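Local coordinates for protein putative lipase (Bacteroides thetaiotaomicron VPI-5482, PDB 3BZW) that probably acts as an esterase or lipase of the GDSL (SGNH hydrolase) family, possibly releasing fatty acid from lysophospholipids, at residues A[35-40]-A[93-98]; A[64-69]-A[74-79]. One frame throughout, in Å; residues are numbered along the deposited sequence.

Interaction 1 (A[35-40]-A[93-98]); sequences SITDPN and LVFMGT. With ACT (acetate ion), chain G.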
ATOM      1  N   SER A  35     -24.794 -30.802 -12.311  1.00  5.79           N
ATOM      2  CA  SER A  35     -24.398 -32.206 -12.418  1.00  6.92           C
ATOM      3  C   SER A  35     -23.727 -32.780 -11.175  1.00  6.97           C
ATOM      4  O   SER A  35     -23.841 -33.976 -10.899  1.00  7.32           O
ATOM      5  CB  SER A  35     -23.483 -32.406 -13.630  1.00  9.96           C
ATOM      6  OG  SER A  35     -23.086 -33.758 -13.750  1.00 18.96           O
ATOM      7  N   ILE A  36     -23.027 -31.941 -10.424  1.00  6.94           N
ATOM      8  CA  ILE A  36     -22.348 -32.420  -9.228  1.00  6.73           C
ATOM      9  C   ILE A  36     -23.370 -32.839  -8.167  1.00  6.09           C
ATOM     10  O   ILE A  36     -23.046 -33.554  -7.219  1.00  6.51           O
ATOM     11  CB  ILE A  36     -21.363 -31.346  -8.698  1.00  7.41           C
ATOM     12  CG1 ILE A  36     -20.258 -31.134  -9.746  1.00  8.67           C
ATOM     13  CG2 ILE A  36     -20.753 -31.781  -7.369  1.00  8.26           C
ATOM     14  CD1 ILE A  36     -19.143 -30.194  -9.325  1.00 10.43           C
ATOM     15  N   THR A  37     -24.615 -32.415  -8.361  1.00  4.84           N
ATOM     16  CA  THR A  37     -25.709 -32.750  -7.454  1.00  5.79           C
ATOM     17  C   THR A  37     -26.668 -33.758  -8.117  1.00  7.06           C
ATOM     18  O   THR A  37     -27.312 -34.561  -7.437  1.00  8.85           O
ATOM     19  CB  THR A  37     -26.486 -31.470  -7.050  1.00  6.10           C
ATOM     20  OG1 THR A  37     -25.676 -30.684  -6.162  1.00  5.47           O
ATOM     21  CG2 THR A  37     -27.797 -31.821  -6.365  1.00  5.45           C
ATOM     22  N   ASP A  38     -26.736 -33.709  -9.445  1.00  6.04           N
ATOM     23  CA  ASP A  38     -27.598 -34.586 -10.250  1.00  6.09           C
ATOM     24  C   ASP A  38     -27.346 -36.071  -9.960  1.00  5.55           C
ATOM     25  O   ASP A  38     -26.213 -36.550 -10.050  1.00  4.89           O
ATOM     26  CB  ASP A  38     -27.337 -34.311 -11.736  1.00  4.95           C
ATOM     27  CG  ASP A  38     -28.355 -34.964 -12.663  1.00  7.17           C
ATOM     28  OD1 ASP A  38     -29.015 -35.954 -12.269  1.00  4.62           O
ATOM     29  OD2 ASP A  38     -28.476 -34.483 -13.809  1.00  7.77           O
ATOM     30  N   PRO A  39     -28.402 -36.822  -9.608  1.00  7.26           N
ATOM     31  CA  PRO A  39     -28.240 -38.253  -9.321  1.00  8.40           C
ATOM     32  C   PRO A  39     -27.729 -39.016 -10.544  1.00  8.87           C
ATOM     33  O   PRO A  39     -27.099 -40.065 -10.415  1.00  8.67           O
ATOM     34  CB  PRO A  39     -29.655 -38.691  -8.937  1.00  8.27           C
ATOM     35  CG  PRO A  39     -30.262 -37.439  -8.376  1.00 11.22           C
ATOM     36  CD  PRO A  39     -29.784 -36.387  -9.338  1.00  7.11           C
ATOM     37  N   ASN A  40     -28.005 -38.473 -11.727  1.00  8.91           N
ATOM     38  CA  ASN A  40     -27.617 -39.100 -12.989  1.00 11.71           C
ATOM     39  C   ASN A  40     -26.167 -38.914 -13.428  1.00 11.71           C
ATOM     40  O   ASN A  40     -25.750 -39.497 -14.430  1.00 10.31           O
ATOM     41  CB  ASN A  40     -28.525 -38.595 -14.113  1.00 12.53           C
ATOM     42  CG  ASN A  40     -29.956 -39.051 -13.955  1.00 16.39           C
ATOM     43  OD1 ASN A  40     -30.867 -38.486 -14.564  1.00 18.78           O
ATOM     44  ND2 ASN A  40     -30.167 -40.079 -13.144  1.00 16.08           N
ATOM     45  N   LEU A  93     -30.279 -26.347   0.232  1.00  6.82           N
ATOM     46  CA  LEU A  93     -28.890 -26.079  -0.112  1.00  6.94           C
ATOM     47  C   LEU A  93     -28.832 -25.741  -1.598  1.00  7.06           C
ATOM     48  O   LEU A  93     -29.436 -26.434  -2.426  1.00  6.19           O
ATOM     49  CB  LEU A  93     -28.001 -27.294   0.164  1.00  7.26           C
ATOM     50  CG  LEU A  93     -27.839 -27.776   1.606  1.00 10.59           C
ATOM     51  CD1 LEU A  93     -26.786 -28.877   1.642  1.00  9.69           C
ATOM     52  CD2 LEU A  93     -27.420 -26.624   2.508  1.00 12.35           C
ATOM     53  N   VAL A  94     -28.117 -24.672  -1.930  1.00  6.40           N
ATOM     54  CA  VAL A  94     -27.972 -24.246  -3.316  1.00  5.82           C
ATOM     55  C   VAL A  94     -26.485 -24.314  -3.656  1.00  7.02           C
ATOM     56  O   VAL A  94     -25.683 -23.546  -3.133  1.00  5.97           O
ATOM     57  CB  VAL A  94     -28.485 -22.807  -3.511  1.00  7.72           C
ATOM     58  CG1 VAL A  94     -28.464 -22.444  -4.989  1.00  7.42           C
ATOM     59  CG2 VAL A  94     -29.901 -22.678  -2.943  1.00  6.76           C
ATOM     60  N   PHE A  95     -26.140 -25.247  -4.538  1.00  5.32           N
ATOM     61  CA  PHE A  95     -24.761 -25.503  -4.958  1.00  5.33           C
ATOM     62  C   PHE A  95     -24.754 -25.261  -6.470  1.00  5.78           C
ATOM     63  O   PHE A  95     -24.916 -26.194  -7.250  1.00  5.31           O
ATOM     64  CB  PHE A  95     -24.452 -26.968  -4.624  1.00  5.48           C
ATOM     65  CG  PHE A  95     -23.009 -27.355  -4.755  1.00  5.94           C
ATOM     66  CD1 PHE A  95     -22.643 -28.699  -4.698  1.00  7.45           C
ATOM     67  CD2 PHE A  95     -22.014 -26.398  -4.911  1.00  6.46           C
ATOM     68  CE1 PHE A  95     -21.309 -29.081  -4.796  1.00  6.98           C
ATOM     69  CE2 PHE A  95     -20.672 -26.774  -5.010  1.00  7.26           C
ATOM     70  CZ  PHE A  95     -20.323 -28.114  -4.953  1.00  7.61           C
HETATM   71  N   MSE A  96     -24.542 -24.011  -6.876  1.00  5.93           N
HETATM   72  CA  MSE A  96     -24.622 -23.655  -8.290  1.00  6.27           C
HETATM   73  C   MSE A  96     -23.656 -22.553  -8.727  1.00  5.76           C
HETATM   74  O   MSE A  96     -23.226 -21.738  -7.915  1.00  4.58           O
HETATM   75  CB  MSE A  96     -26.054 -23.180  -8.565  1.00  8.81           C
HETATM   76  CG  MSE A  96     -26.404 -22.918 -10.017  1.00 11.58           C
HETATM   77 SE   MSE A  96     -26.917 -24.537 -10.902  1.00 18.46          SE
HETATM   78  CE  MSE A  96     -28.809 -24.540 -10.440  1.00 13.95           C
ATOM     79  N   GLY A  97     -23.326 -22.524 -10.018  1.00  5.02           N
ATOM     80  CA  GLY A  97     -22.458 -21.472 -10.515  1.00  4.84           C
ATOM     81  C   GLY A  97     -21.297 -21.857 -11.407  1.00  5.19           C
ATOM     82  O   GLY A  97     -20.861 -21.055 -12.234  1.00  5.16           O
ATOM     83  N   THR A  98     -20.790 -23.074 -11.263  1.00  3.81           N
ATOM     84  CA  THR A  98     -19.655 -23.474 -12.083  1.00  5.62           C
ATOM     85  C   THR A  98     -19.993 -23.443 -13.578  1.00  5.88           C
ATOM     86  O   THR A  98     -19.126 -23.174 -14.412  1.00  6.85           O
ATOM     87  CB  THR A  98     -19.124 -24.869 -11.661  1.00  3.87           C
ATOM     88  OG1 THR A  98     -17.732 -24.956 -11.987  1.00  4.52           O
ATOM     89  CG2 THR A  98     -19.878 -25.985 -12.371  1.00  4.50           C
TER
HETATM   90  C   ACT G 301     -22.093 -29.616 -14.560  1.00  9.06           C
HETATM   91  O   ACT G 301     -21.571 -30.278 -15.440  1.00  9.73           O
HETATM   92  OXT ACT G 301     -23.294 -29.408 -14.590  1.00  8.64           O
HETATM   93  CH3 ACT G 301     -21.259 -29.070 -13.429  1.00  7.95           C
HETATM   94  O   HOH W   1     -24.396 -28.855  -7.763  1.00  3.96           O
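Phe95, on the strand 91-95, sends its ring toward the side chains of Ile36 and Thr37. With CG anti to the backbone N (chi1 -170°), the ring reaches out from the strand, and its CD1-CE1 side meets the two residues obliquely. CE1 of Phe95 lies 3.8 Å from CG2 of Ile36, an apolar touch by the methyl branch. The neighbouring CD1 of Phe95 comes 3.9 Å from OG1 of Thr37. OG1 of Thr37 donates to a water at 2.7 Å, which donates to Phe95 O at 2.8 Å; Tyr49 OH is its second partner. One water thus bridges a side chain of the loop to the strand's backbone. Met251 of helix 245-258 touches both Ile36 and Phe95, and Phe216 meets the ring edge-to-face. Beyond the strand, Gly97 takes the N-cap position of helix 98-102, with backbone angles (phi 133°) that would jam a CB against the preceding carbonyl. CG2 of Thr98 lies 3.5 Å from CH3 of a bound acetate, whose OXT accepts from Ser35 N at 3.1 Å. Ser35 N, Gly68 N and Asn99 ND2 round the acetate are consistent with the oxyanion hole of an SGNH hydrolase, with Ser35 at the place of the nucleophile in the GDSI sequence, while His242, whose NE2 also bonds the acetate, is probably the histidine that serves it.

Interaction 2 (A[64-69]-A[74-79]); sequences YGISGR and VPRQAE. With ACT (acetate ion), chain G.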
ATOM      1  N   TYR A  64     -32.977 -31.681  -6.969  1.00  5.71           N
ATOM      2  CA  TYR A  64     -33.425 -31.043  -8.194  1.00  6.54           C
ATOM      3  C   TYR A  64     -32.288 -30.651  -9.128  1.00  7.16           C
ATOM      4  O   TYR A  64     -32.522 -30.203 -10.249  1.00  5.38           O
ATOM      5  CB  TYR A  64     -34.291 -29.830  -7.833  1.00  6.79           C
ATOM      6  CG  TYR A  64     -35.597 -30.274  -7.226  1.00  9.05           C
ATOM      7  CD1 TYR A  64     -36.662 -30.659  -8.037  1.00  8.94           C
ATOM      8  CD2 TYR A  64     -35.727 -30.437  -5.849  1.00  8.50           C
ATOM      9  CE1 TYR A  64     -37.820 -31.206  -7.493  1.00 11.19           C
ATOM     10  CE2 TYR A  64     -36.883 -30.984  -5.294  1.00 10.77           C
ATOM     11  CZ  TYR A  64     -37.922 -31.369  -6.124  1.00 12.68           C
ATOM     12  OH  TYR A  64     -39.052 -31.947  -5.587  1.00 14.39           O
ATOM     13  N   GLY A  65     -31.054 -30.841  -8.670  1.00  7.71           N
ATOM     14  CA  GLY A  65     -29.911 -30.505  -9.499  1.00  6.47           C
ATOM     15  C   GLY A  65     -29.912 -31.290 -10.799  1.00  7.86           C
ATOM     16  O   GLY A  65     -30.207 -32.484 -10.818  1.00  6.28           O
ATOM     17  N   ILE A  66     -29.580 -30.615 -11.892  1.00  6.55           N
ATOM     18  CA  ILE A  66     -29.542 -31.254 -13.200  1.00  7.22           C
ATOM     19  C   ILE A  66     -28.274 -30.853 -13.944  1.00  8.04           C
ATOM     20  O   ILE A  66     -27.857 -29.696 -13.901  1.00  6.66           O
ATOM     21  CB  ILE A  66     -30.773 -30.859 -14.040  1.00  9.19           C
ATOM     22  CG1 ILE A  66     -32.033 -31.463 -13.408  1.00  8.68           C
ATOM     23  CG2 ILE A  66     -30.603 -31.337 -15.480  1.00  8.38           C
ATOM     24  CD1 ILE A  66     -33.330 -30.953 -14.010  1.00 14.50           C
ATOM     25  N   SER A  67     -27.674 -31.820 -14.627  1.00  8.75           N
ATOM     26  CA  SER A  67     -26.452 -31.590 -15.380  1.00  8.80           C
ATOM     27  C   SER A  67     -26.515 -30.370 -16.289  1.00  9.05           C
ATOM     28  O   SER A  67     -27.479 -30.187 -17.037  1.00  6.76           O
ATOM     29  CB  SER A  67     -26.115 -32.829 -16.211  1.00 11.46           C
ATOM     30  OG  SER A  67     -25.912 -33.952 -15.369  1.00 18.74           O
ATOM     31  N   GLY A  68     -25.483 -29.534 -16.201  1.00  8.17           N
ATOM     32  CA  GLY A  68     -25.392 -28.347 -17.033  1.00  8.16           C
ATOM     33  C   GLY A  68     -26.184 -27.107 -16.652  1.00  8.43           C
ATOM     34  O   GLY A  68     -26.047 -26.075 -17.311  1.00  7.51           O
ATOM     35  N   ARG A  69     -27.001 -27.175 -15.607  1.00  6.70           N
ATOM     36  CA  ARG A  69     -27.788 -26.007 -15.227  1.00  6.06           C
ATOM     37  C   ARG A  69     -26.954 -24.893 -14.603  1.00  6.27           C
ATOM     38  O   ARG A  69     -25.891 -25.134 -14.021  1.00  4.21           O
ATOM     39  CB  ARG A  69     -28.932 -26.414 -14.289  1.00  6.23           C
ATOM     40  CG  ARG A  69     -29.946 -27.340 -14.961  1.00  7.66           C
ATOM     41  CD  ARG A  69     -30.545 -26.674 -16.200  1.00 12.59           C
ATOM     42  NE  ARG A  69     -31.246 -27.618 -17.071  1.00 16.63           N
ATOM     43  CZ  ARG A  69     -32.471 -28.087 -16.852  1.00 18.08           C
ATOM     44  NH1 ARG A  69     -33.157 -27.701 -15.782  1.00 18.21           N
ATOM     45  NH2 ARG A  69     -33.016 -28.943 -17.708  1.00 16.80           N
ATOM     46  N   VAL A  74     -32.257 -21.645 -10.853  1.00  4.79           N
ATOM     47  CA  VAL A  74     -32.567 -21.747  -9.427  1.00  5.90           C
ATOM     48  C   VAL A  74     -34.054 -21.545  -9.115  1.00  5.23           C
ATOM     49  O   VAL A  74     -34.629 -22.294  -8.329  1.00  4.02           O
ATOM     50  CB  VAL A  74     -31.706 -20.765  -8.597  1.00  4.33           C
ATOM     51  CG1 VAL A  74     -32.209 -20.700  -7.151  1.00  6.54           C
ATOM     52  CG2 VAL A  74     -30.250 -21.230  -8.616  1.00  3.23           C
ATOM     53  N   PRO A  75     -34.695 -20.526  -9.715  1.00  6.53           N
ATOM     54  CA  PRO A  75     -36.121 -20.314  -9.444  1.00  6.09           C
ATOM     55  C   PRO A  75     -36.971 -21.527  -9.840  1.00  6.29           C
ATOM     56  O   PRO A  75     -37.860 -21.939  -9.096  1.00  6.10           O
ATOM     57  CB  PRO A  75     -36.449 -19.078 -10.281  1.00  7.46           C
ATOM     58  CG  PRO A  75     -35.172 -18.293 -10.200  1.00  6.67           C
ATOM     59  CD  PRO A  75     -34.127 -19.370 -10.436  1.00  6.94           C
ATOM     60  N   ARG A  76     -36.696 -22.092 -11.014  1.00  5.40           N
ATOM     61  CA  ARG A  76     -37.450 -23.249 -11.495  1.00  7.42           C
ATOM     62  C   ARG A  76     -37.288 -24.445 -10.563  1.00  6.21           C
ATOM     63  O   ARG A  76     -38.256 -25.147 -10.268  1.00  5.75           O
ATOM     64  CB  ARG A  76     -36.992 -23.659 -12.894  1.00  8.63           C
ATOM     65  CG  ARG A  76     -37.780 -24.832 -13.474  1.00 12.48           C
ATOM     66  CD  ARG A  76     -37.076 -25.439 -14.685  1.00 15.11           C
ATOM     67  NE  ARG A  76     -35.874 -26.176 -14.299  1.00 14.68           N
ATOM     68  CZ  ARG A  76     -35.882 -27.373 -13.719  1.00 14.70           C
ATOM     69  NH1 ARG A  76     -37.032 -27.983 -13.460  1.00 15.43           N
ATOM     70  NH2 ARG A  76     -34.741 -27.955 -13.386  1.00 13.83           N
ATOM     71  N   GLN A  77     -36.063 -24.685 -10.108  1.00  5.47           N
ATOM     72  CA  GLN A  77     -35.826 -25.802  -9.206  1.00  5.15           C
ATOM     73  C   GLN A  77     -36.491 -25.541  -7.855  1.00  4.18           C
ATOM     74  O   GLN A  77     -37.038 -26.455  -7.243  1.00  5.23           O
ATOM     75  CB  GLN A  77     -34.321 -26.042  -9.029  1.00  3.23           C
ATOM     76  CG  GLN A  77     -33.658 -26.724 -10.234  1.00  3.13           C
ATOM     77  CD  GLN A  77     -32.188 -27.046  -9.994  1.00  4.45           C
ATOM     78  OE1 GLN A  77     -31.797 -27.420  -8.888  1.00  5.47           O
ATOM     79  NE2 GLN A  77     -31.371 -26.924 -11.040  1.00  2.46           N
ATOM     80  N   ALA A  78     -36.452 -24.293  -7.398  1.00  5.41           N
ATOM     81  CA  ALA A  78     -37.068 -23.940  -6.120  1.00  6.39           C
ATOM     82  C   ALA A  78     -38.581 -24.104  -6.219  1.00  7.02           C
ATOM     83  O   ALA A  78     -39.228 -24.581  -5.288  1.00  6.60           O
ATOM     84  CB  ALA A  78     -36.721 -22.502  -5.747  1.00  6.70           C
ATOM     85  N   GLU A  79     -39.137 -23.700  -7.355  1.00  7.99           N
ATOM     86  CA  GLU A  79     -40.576 -23.805  -7.588  1.00  9.39           C
ATOM     87  C   GLU A  79     -41.025 -25.260  -7.616  1.00  9.10           C
ATOM     88  O   GLU A  79     -42.083 -25.599  -7.083  1.00  8.03           O
ATOM     89  CB  GLU A  79     -40.946 -23.126  -8.910  1.00 11.58           C
ATOM     90  CG  GLU A  79     -41.070 -21.614  -8.823  1.00 18.60           C
ATOM     91  CD  GLU A  79     -40.954 -20.941 -10.179  1.00 23.44           C
ATOM     92  OE1 GLU A  79     -41.430 -21.523 -11.178  1.00 28.81           O
ATOM     93  OE2 GLU A  79     -40.396 -19.825 -10.242  1.00 26.55           O
TER
HETATM   94  C   ACT G 301     -22.093 -29.616 -14.560  1.00  9.06           C
HETATM   95  O   ACT G 301     -21.571 -30.278 -15.440  1.00  9.73           O
HETATM   96  OXT ACT G 301     -23.294 -29.408 -14.590  1.00  8.64           O
HETATM   97  CH3 ACT G 301     -21.259 -29.070 -13.429  1.00  7.95           C
HETATM   98  O   HOH W   2     -35.062 -29.898 -11.431  1.00 12.30           O
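Gln77 reaches from helix 74-85 to the backbone at Tyr64, and the two side chains pack together at their roots, CB of Gln77 to CB of Tyr64 4.0 Å. With CG anti to its own carbonyl carbon (chi1 -75°) and the chain extended beyond it, the Gln77 amide lies against the Tyr64 peptide. The backbone O of Gln77 sits 4.1 Å above one face of the Tyr64 ring, offset toward its rim, while the phenol OH goes on to Glu84.

Among the polar groups, OE1 of Gln77 is 3.2 Å from Tyr64 O, but both are acceptors and do not bond; OE1 takes its hydrogen from Gly33 N. The NE2 end gives one to Asp73. A leucine in its place would probably leave Gly33 N without its acceptor and take one donor from Asp73 OD2, which would still have Arg69. A water donates to Tyr64 O at 2.8 Å and accepts from Arg76 NH2, so one water joins the loop backbone to the helix side chain.

The charged groups gather round Asp73, which forms salt bridges with Arg69 NH1 and Arg76 NE. Their guanidinium planes stand 83° apart, and Arg76 NH2 comes to the edge of the Arg69 group, 2.9 Å from NH1 of Arg69; both are donors and do not bond, and the shared carboxylate of Asp73 probably offsets their like charges. Ile66 packs against both: its CD1 is 3.4 Å from Arg76 NH2, and its CG2 covers one face of the Arg69 guanidinium.

Residues Ile66 to Arg69 form a type II beta turn, whose Gly68 N donates to acetate OXT at 2.7 Å. Its place between strand 60-63 and helix 74-85 is consistent with the beta-alpha connection that in SGNH hydrolases gives a glycine N-H to the oxyanion hole.

Interaction 1 is a buried contact near the middle of the parallel sheet, where a ring meets a methyl and a hydroxyl, with a single water as the polar bridge. Interaction 2 is only partly buried: it folds the loop after edge strand 60-63 back on the helix that follows, using an amide inside and arginines around a carboxylate farther out. The contacts hold different elements but meet through their loops, and the centres of the two interactions lie about 8 Å apart. Ser67 N probably bonds Asp38 OD2 at 2.9 Å, and Met96 SE packs against Arg69 O. Both loops give a backbone N-H to the same acetate oxygen, so together they shape one side of the probable active site.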